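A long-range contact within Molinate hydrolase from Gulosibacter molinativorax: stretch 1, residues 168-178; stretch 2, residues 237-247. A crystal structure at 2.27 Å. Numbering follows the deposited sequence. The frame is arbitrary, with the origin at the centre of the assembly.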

# COMPACT_ATOMS: atom_id res chain seq x y z
N ILE A 168 5.47 -16.55 36.23
CA ILE A 168 5.56 -16.75 34.81
C ILE A 168 6.24 -18.04 34.45
O ILE A 168 7.28 -18.39 34.97
CB ILE A 168 6.40 -15.65 34.17
CG1 ILE A 168 5.78 -14.29 34.45
CG2 ILE A 168 6.48 -15.85 32.65
CD1 ILE A 168 6.67 -13.15 34.01
N PHE A 169 5.64 -18.72 33.49
CA PHE A 169 6.30 -19.76 32.72
C PHE A 169 6.16 -19.45 31.24
O PHE A 169 5.12 -19.00 30.80
CB PHE A 169 5.70 -21.13 33.04
CG PHE A 169 5.82 -21.48 34.47
CD1 PHE A 169 7.05 -21.78 35.04
CD2 PHE A 169 4.67 -21.49 35.29
CE1 PHE A 169 7.17 -22.09 36.40
CE2 PHE A 169 4.78 -21.78 36.64
CZ PHE A 169 6.03 -22.09 37.20
N PHE A 170 7.22 -19.72 30.47
CA PHE A 170 7.22 -19.31 29.08
C PHE A 170 7.74 -20.32 28.05
O PHE A 170 8.48 -21.23 28.36
CB PHE A 170 7.95 -17.99 28.97
CG PHE A 170 9.37 -18.06 29.34
CD1 PHE A 170 10.29 -18.65 28.49
CD2 PHE A 170 9.81 -17.50 30.51
CE1 PHE A 170 11.64 -18.69 28.84
CE2 PHE A 170 11.15 -17.53 30.87
CZ PHE A 170 12.07 -18.12 30.04
N ALA A 171 7.28 -20.13 26.82
CA ALA A 171 7.79 -20.85 25.64
C ALA A 171 8.96 -20.18 24.99
O ALA A 171 9.69 -20.81 24.23
CB ALA A 171 6.70 -20.96 24.59
N GLY A 172 9.05 -18.88 25.18
CA GLY A 172 9.92 -18.01 24.35
C GLY A 172 9.19 -17.72 23.05
O GLY A 172 8.06 -17.21 23.04
N THR A 173 9.78 -18.13 21.95
CA THR A 173 9.15 -17.89 20.63
C THR A 173 8.32 -19.08 20.16
O THR A 173 8.25 -20.10 20.80
CB THR A 173 10.17 -17.52 19.56
OG1 THR A 173 9.50 -17.02 18.41
CG2 THR A 173 11.03 -18.71 19.17
N LEU A 174 7.65 -18.87 19.07
CA LEU A 174 6.91 -19.90 18.37
C LEU A 174 7.82 -20.44 17.29
O LEU A 174 8.23 -19.71 16.36
CB LEU A 174 5.73 -19.30 17.63
CG LEU A 174 4.36 -19.89 17.79
CD1 LEU A 174 3.53 -18.80 18.45
CD2 LEU A 174 3.77 -20.18 16.45
N ILE A 175 8.13 -21.71 17.40
CA ILE A 175 9.11 -22.28 16.52
C ILE A 175 8.55 -22.25 15.11
O ILE A 175 7.54 -22.89 14.81
CB ILE A 175 9.45 -23.72 16.91
CG1 ILE A 175 9.92 -23.82 18.36
CG2 ILE A 175 10.50 -24.28 15.96
CD1 ILE A 175 11.09 -22.95 18.71
N GLY A 176 9.29 -21.57 14.22
CA GLY A 176 8.97 -21.52 12.80
C GLY A 176 8.15 -20.32 12.39
O GLY A 176 7.70 -20.22 11.26
N MET A 177 7.92 -19.41 13.33
CA MET A 177 7.17 -18.19 13.02
C MET A 177 8.13 -17.05 12.92
O MET A 177 9.11 -16.93 13.67
CB MET A 177 6.12 -17.89 14.11
CG MET A 177 5.16 -16.74 13.73
SD MET A 177 4.01 -16.22 15.04
CE MET A 177 5.11 -15.52 16.25
N GLY A 178 7.80 -16.12 12.06
CA GLY A 178 8.58 -14.87 11.97
C GLY A 178 8.27 -13.91 13.13
O GLY A 178 7.31 -14.09 13.87
N ASP A 237 10.27 -23.12 29.64
CA ASP A 237 9.44 -24.00 30.44
C ASP A 237 8.57 -24.95 29.60
O ASP A 237 8.11 -25.99 30.06
CB ASP A 237 8.55 -23.18 31.33
CG ASP A 237 9.34 -22.30 32.26
OD1 ASP A 237 9.97 -22.85 33.19
OD2 ASP A 237 9.33 -21.06 32.06
N PHE A 238 8.36 -24.60 28.36
CA PHE A 238 7.64 -25.45 27.41
C PHE A 238 7.96 -24.96 26.02
O PHE A 238 8.71 -23.99 25.86
CB PHE A 238 6.14 -25.45 27.68
CG PHE A 238 5.55 -24.10 27.85
CD1 PHE A 238 5.18 -23.38 26.76
CD2 PHE A 238 5.33 -23.55 29.11
CE1 PHE A 238 4.57 -22.14 26.88
CE2 PHE A 238 4.75 -22.31 29.25
CZ PHE A 238 4.37 -21.60 28.13
N CYS A 239 7.46 -25.67 24.99
CA CYS A 239 7.82 -25.31 23.62
C CYS A 239 6.63 -25.32 22.76
O CYS A 239 5.87 -26.31 22.75
CB CYS A 239 8.85 -26.29 23.08
SG CYS A 239 9.37 -25.91 21.40
N LYS A 240 6.47 -24.27 21.98
CA LYS A 240 5.27 -24.16 21.13
C LYS A 240 5.72 -24.15 19.68
O LYS A 240 6.59 -23.37 19.30
CB LYS A 240 4.45 -22.89 21.43
CG LYS A 240 3.18 -22.80 20.60
CD LYS A 240 2.12 -21.87 21.16
CE LYS A 240 2.07 -20.51 20.52
NZ LYS A 240 0.68 -19.94 20.43
N ILE A 241 5.10 -25.02 18.90
CA ILE A 241 5.51 -25.21 17.53
C ILE A 241 4.43 -24.65 16.62
O ILE A 241 3.27 -24.99 16.75
CB ILE A 241 5.62 -26.71 17.13
CG1 ILE A 241 6.52 -27.53 18.02
CG2 ILE A 241 6.09 -26.84 15.67
CD1 ILE A 241 7.88 -26.95 18.16
N ALA A 242 4.85 -23.91 15.62
CA ALA A 242 3.94 -23.47 14.56
C ALA A 242 3.66 -24.57 13.57
O ALA A 242 4.31 -24.66 12.56
CB ALA A 242 4.53 -22.29 13.80
N VAL A 243 2.70 -25.42 13.90
CA VAL A 243 2.36 -26.54 13.04
C VAL A 243 1.81 -26.01 11.73
O VAL A 243 2.20 -26.45 10.65
CB VAL A 243 1.30 -27.42 13.69
CG1 VAL A 243 0.77 -28.44 12.70
CG2 VAL A 243 1.87 -28.07 14.91
N THR A 244 0.89 -25.04 11.84
CA THR A 244 0.44 -24.28 10.68
C THR A 244 1.01 -22.88 10.68
O THR A 244 1.72 -22.48 11.59
CB THR A 244 -1.10 -24.19 10.58
OG1 THR A 244 -1.59 -23.49 11.70
CG2 THR A 244 -1.71 -25.57 10.51
N ASP A 245 0.66 -22.15 9.65
CA ASP A 245 1.16 -20.80 9.42
C ASP A 245 0.48 -19.77 10.32
O ASP A 245 -0.50 -20.07 10.99
CB ASP A 245 0.88 -20.38 7.98
CG ASP A 245 -0.61 -20.16 7.74
OD1 ASP A 245 -1.37 -21.17 7.67
OD2 ASP A 245 -1.04 -18.99 7.69
N HIS A 246 1.01 -18.54 10.27
CA HIS A 246 0.52 -17.43 11.06
C HIS A 246 0.28 -16.22 10.16
O HIS A 246 0.62 -15.10 10.50
CB HIS A 246 1.55 -17.10 12.13
CG HIS A 246 1.05 -16.18 13.19
ND1 HIS A 246 1.00 -14.82 13.03
CD2 HIS A 246 0.63 -16.43 14.46
CE1 HIS A 246 0.52 -14.27 14.13
NE2 HIS A 246 0.32 -15.22 15.02
N LEU A 247 -0.33 -16.48 9.01
CA LEU A 247 -0.58 -15.47 7.99
C LEU A 247 -2.04 -15.00 7.92
O LEU A 247 -2.51 -14.50 6.87
CB LEU A 247 -0.20 -16.05 6.62
CG LEU A 247 1.24 -16.45 6.43
CD1 LEU A 247 1.41 -17.01 5.03
CD2 LEU A 247 2.21 -15.27 6.61
O HOH W 1 8.68 -22.55 22.10

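Two clusters of hydrogen bonds, one at Phe170 and one at Ile175, join the stretches, and a water spans the gap between them. At the first, Phe170 is held through both of its backbone polar groups. Its N donates to Asp237 OD2 (3.0 Å, nearly linear), while its O accepts from Asp237 N at 2.9 Å and, weakly, from Phe238 N at 3.4 Å. Asp237 suits this place because its CA-to-CB bond points toward stretch 1 and its short side chain, with chi1 in m, brings the carboxylate to the end of the strand; OD2 is also hydrogen-bonded elsewhere in the structure.

At the second cluster the chains run parallel. Ile175 N donates to Lys240 O and Ile175 O accepts from Ala242 N, both at 3.0 Å, so Ile175 bonds to the residues flanking its partner, Ile241. Between the clusters the backbones part around Gly172, whose positive phi favours glycine. Water 1 fills the opening, donating to Ala171 O (2.9 Å) and Thr173 O (2.8 Å) and accepting from Lys240 N (2.8 Å), which satisfies three backbone groups that do not meet directly.

Further contacts, mostly apolar, accompany this framework. The Phe238 ring, with chi1 in p, lies with one face over Ala171 N and Phe170 C, and its CE1 is 3.3 Å from Ala171 CB, a tight contact, with Ala171 contributing only a methyl. Ala171 CA also makes a CA-H...O contact with Phe238 O (3.3 Å). Ile175 CG1 lies 3.7 Å from both Cys239 SG and Ile241 CD1, whereas Leu174 CD2 packs 3.5 Å from Ala242 CB. At the end of the type II turn from Leu174 to Met177, closed by Met177 N to Leu174 O (3.1 Å), the Met177 side chain, extended as far as SD, places SD over the His246 ring face, 3.4 Å from His246 CD2. Altogether 750 Å² is buried between the stretches, both sides summed.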